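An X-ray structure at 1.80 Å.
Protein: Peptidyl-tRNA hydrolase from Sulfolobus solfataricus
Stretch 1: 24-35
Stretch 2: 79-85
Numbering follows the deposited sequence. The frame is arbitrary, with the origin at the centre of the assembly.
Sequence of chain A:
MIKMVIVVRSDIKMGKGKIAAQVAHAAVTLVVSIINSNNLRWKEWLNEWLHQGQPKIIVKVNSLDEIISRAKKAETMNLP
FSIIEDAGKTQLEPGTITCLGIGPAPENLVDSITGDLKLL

Stretch 1 (24-35) AHAAVTLVVSII
Stretch 2, residues 79-85: LPFSIIE

This is a helix-on-strand packing contact, mostly apolar, fixed by one direct hydrogen bond from a strand serine to a helix carbonyl and by one bridging water. Residues 24-35 are helical throughout, with phi/psi near -65/-43, and the helix begins earlier in the chain. Residues 81-85 form an extended strand, entered through Leu 79 (-106/154) and Pro 80 (-70/140). The strand runs at 139° to the helix, closer to antiparallel than to perpendicular, and the axes approach to 7.7 Å. The register is set by Leu 30 and Ser 82, whose CA atoms lie 6.0 Å apart. Because the directions oppose, His 25 and Ala 26 meet Ile 84, while Leu 30 and Ile 34 meet Pro 80. The two stretches bury 387 Å² between them.

The strand alternates. Ser 82 and Ile 84 point CA-to-CB toward the helix, and Phe 81, Ile 83 and Glu 85 point away. Phi/psi run -150/155, -140/130, -106/115, -96/132 and -118/147 from Phe 81 to Glu 85.

Ser 82 (chi1 59°, p) donates from OG to Ala 26 O, at 3.2 Å. The same carbonyl oxygen accepts the helical bond from Leu 30 N, also 3.2 Å, so it serves two donors. Besides its acceptor, Ser 82 OG has carbon neighbours on the helix: Leu 30 CG at 3.5 Å and Ala 26 CB at 4.0 Å. Ser 82 CB is 3.8 Å from Thr 29 CG2.

Ile 84 (m, m) has the largest covered area in the contact. Its CG1 lies 3.7 Å from Ala 26 CB and 3.6 Å from Ala 26 CA. Ile 84 CG1 thus comes close to the helix backbone at Ala 26. Ile 84 CD1 sits over one face of the His 25 ring, 3.9 Å from the centroid and 21° off the ring normal, a CH-pi contact. His 25 has chi1 -165° (t) and chi2 -18°. Ile 84 CD1 is also 4.0 Å from Thr 29 OG1. Thr 29 is in the m rotamer.

At the other end, Leu 30 (chi1 -83°, chi2 173°) starts sideways, but its end comes nearer the strand. Leu 30 CD2 reaches 3.5 Å from Phe 81 CA and 4.1 Å from Pro 80 CB. Ile 34 (m, t) does likewise one turn later, with CD1 3.9 Å from Pro 80 CB. Pro 80 has a C-gamma exo pucker and points its CB toward the helix.

Ser 33 (chi1 70°, p) bonds from OG to Leu 30 O at 2.6 Å. Ser 33 OG lies 5.3 Å from Phe 81 O, and a water bridges the two. The water donates to Ser 33 OG and to Phe 81 O, with its O atom 2.9 Å from each. Ala 27 turns its CB away from the strand.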

# COMPACT_ATOMS: atom_id res chain seq x y z
N ALA A 24 0.24 1.74 2.84
CA ALA A 24 0.69 0.58 2.07
C ALA A 24 0.85 -0.61 3.01
O ALA A 24 0.60 -1.75 2.62
CB ALA A 24 2.01 0.90 1.37
N HIS A 25 1.27 -0.33 4.24
CA HIS A 25 1.45 -1.37 5.26
C HIS A 25 0.08 -1.97 5.58
O HIS A 25 -0.08 -3.19 5.67
CB HIS A 25 2.07 -0.75 6.52
CG HIS A 25 2.64 -1.74 7.48
ND1 HIS A 25 2.30 -3.08 7.47
CD2 HIS A 25 3.49 -1.58 8.52
CE1 HIS A 25 2.92 -3.70 8.46
NE2 HIS A 25 3.65 -2.81 9.11
N ALA A 26 -0.91 -1.10 5.76
CA ALA A 26 -2.26 -1.55 6.06
C ALA A 26 -2.82 -2.43 4.94
O ALA A 26 -3.40 -3.48 5.21
CB ALA A 26 -3.18 -0.35 6.29
N ALA A 27 -2.62 -2.01 3.69
CA ALA A 27 -3.12 -2.77 2.55
C ALA A 27 -2.47 -4.13 2.37
O ALA A 27 -3.16 -5.13 2.14
CB ALA A 27 -2.97 -1.94 1.27
N VAL A 28 -1.14 -4.18 2.48
CA VAL A 28 -0.43 -5.45 2.32
C VAL A 28 -0.78 -6.44 3.43
O VAL A 28 -1.00 -7.62 3.17
CB VAL A 28 1.09 -5.23 2.27
CG1 VAL A 28 1.82 -6.57 2.27
CG2 VAL A 28 1.46 -4.44 1.02
N THR A 29 -0.83 -5.95 4.66
CA THR A 29 -1.17 -6.82 5.78
C THR A 29 -2.56 -7.43 5.59
O THR A 29 -2.77 -8.60 5.86
CB THR A 29 -1.09 -6.04 7.11
OG1 THR A 29 0.27 -5.69 7.37
CG2 THR A 29 -1.60 -6.89 8.27
N LEU A 30 -3.51 -6.63 5.10
CA LEU A 30 -4.86 -7.13 4.86
C LEU A 30 -4.85 -8.25 3.82
O LEU A 30 -5.35 -9.35 4.06
CB LEU A 30 -5.78 -6.01 4.37
CG LEU A 30 -6.41 -5.08 5.40
CD1 LEU A 30 -7.14 -3.95 4.67
CD2 LEU A 30 -7.38 -5.86 6.27
N VAL A 31 -4.27 -7.96 2.65
CA VAL A 31 -4.19 -8.92 1.57
C VAL A 31 -3.51 -10.23 1.98
O VAL A 31 -4.03 -11.32 1.71
CB VAL A 31 -3.47 -8.29 0.34
CG1 VAL A 31 -3.19 -9.34 -0.72
CG2 VAL A 31 -4.35 -7.19 -0.25
N VAL A 32 -2.37 -10.13 2.65
CA VAL A 32 -1.67 -11.34 3.09
C VAL A 32 -2.46 -12.12 4.14
O VAL A 32 -2.48 -13.36 4.12
CB VAL A 32 -0.26 -10.99 3.62
CG1 VAL A 32 0.40 -12.23 4.22
CG2 VAL A 32 0.59 -10.45 2.48
N SER A 33 -3.13 -11.41 5.05
CA SER A 33 -3.92 -12.08 6.09
C SER A 33 -5.09 -12.85 5.47
O SER A 33 -5.48 -13.92 5.95
CB SER A 33 -4.45 -11.07 7.10
OG SER A 33 -5.45 -10.25 6.53
N ILE A 34 -5.66 -12.31 4.40
CA ILE A 34 -6.78 -12.94 3.71
C ILE A 34 -6.31 -14.18 2.95
O ILE A 34 -6.93 -15.25 3.03
CB ILE A 34 -7.45 -11.96 2.74
CG1 ILE A 34 -8.13 -10.84 3.54
CG2 ILE A 34 -8.43 -12.69 1.83
CD1 ILE A 34 -8.63 -9.70 2.69
N ILE A 35 -5.21 -14.04 2.23
CA ILE A 35 -4.65 -15.15 1.47
C ILE A 35 -4.26 -16.31 2.38
O ILE A 35 -4.44 -17.48 2.03
CB ILE A 35 -3.41 -14.69 0.66
CG1 ILE A 35 -3.85 -13.74 -0.45
CG2 ILE A 35 -2.69 -15.90 0.07
CD1 ILE A 35 -2.70 -13.08 -1.18
N LEU A 79 -15.32 -8.80 9.27
CA LEU A 79 -14.67 -8.26 8.07
C LEU A 79 -13.17 -8.25 8.33
O LEU A 79 -12.74 -8.18 9.49
CB LEU A 79 -15.13 -6.82 7.81
CG LEU A 79 -16.61 -6.56 7.52
CD1 LEU A 79 -16.82 -5.08 7.22
CD2 LEU A 79 -17.06 -7.40 6.33
N PRO A 80 -12.36 -8.32 7.27
CA PRO A 80 -10.90 -8.31 7.45
C PRO A 80 -10.49 -6.92 7.91
O PRO A 80 -11.02 -5.92 7.42
CB PRO A 80 -10.37 -8.60 6.04
CG PRO A 80 -11.54 -9.18 5.29
CD PRO A 80 -12.71 -8.43 5.85
N PHE A 81 -9.55 -6.84 8.85
CA PHE A 81 -9.07 -5.55 9.31
C PHE A 81 -7.62 -5.64 9.76
O PHE A 81 -7.14 -6.72 10.11
CB PHE A 81 -9.97 -5.01 10.44
CG PHE A 81 -9.80 -5.72 11.75
CD1 PHE A 81 -8.81 -5.33 12.66
CD2 PHE A 81 -10.64 -6.77 12.10
CE1 PHE A 81 -8.66 -5.98 13.89
CE2 PHE A 81 -10.51 -7.42 13.33
CZ PHE A 81 -9.51 -7.03 14.22
N SER A 82 -6.92 -4.52 9.72
CA SER A 82 -5.53 -4.49 10.15
C SER A 82 -5.24 -3.22 10.92
O SER A 82 -5.57 -2.13 10.46
CB SER A 82 -4.59 -4.58 8.94
OG SER A 82 -4.81 -3.51 8.04
N ILE A 83 -4.64 -3.36 12.10
CA ILE A 83 -4.28 -2.21 12.91
C ILE A 83 -2.77 -2.06 12.78
O ILE A 83 -2.01 -2.94 13.20
CB ILE A 83 -4.66 -2.40 14.39
CG1 ILE A 83 -6.18 -2.59 14.51
CG2 ILE A 83 -4.22 -1.18 15.20
CD1 ILE A 83 -6.65 -2.90 15.92
N ILE A 84 -2.35 -0.96 12.17
CA ILE A 84 -0.94 -0.72 11.93
C ILE A 84 -0.28 0.17 12.99
O ILE A 84 -0.82 1.21 13.35
CB ILE A 84 -0.74 -0.07 10.55
CG1 ILE A 84 -1.32 -0.99 9.47
CG2 ILE A 84 0.74 0.20 10.31
CD1 ILE A 84 -0.71 -2.39 9.44
N GLU A 85 0.87 -0.27 13.49
CA GLU A 85 1.61 0.50 14.49
C GLU A 85 2.96 0.87 13.89
O GLU A 85 3.53 0.12 13.08
CB GLU A 85 1.81 -0.30 15.79
CG GLU A 85 0.51 -0.81 16.41
CD GLU A 85 0.65 -1.23 17.88
OE1 GLU A 85 1.75 -1.64 18.30
OE2 GLU A 85 -0.36 -1.16 18.61
O HOH W 1 -5.16 -8.21 8.60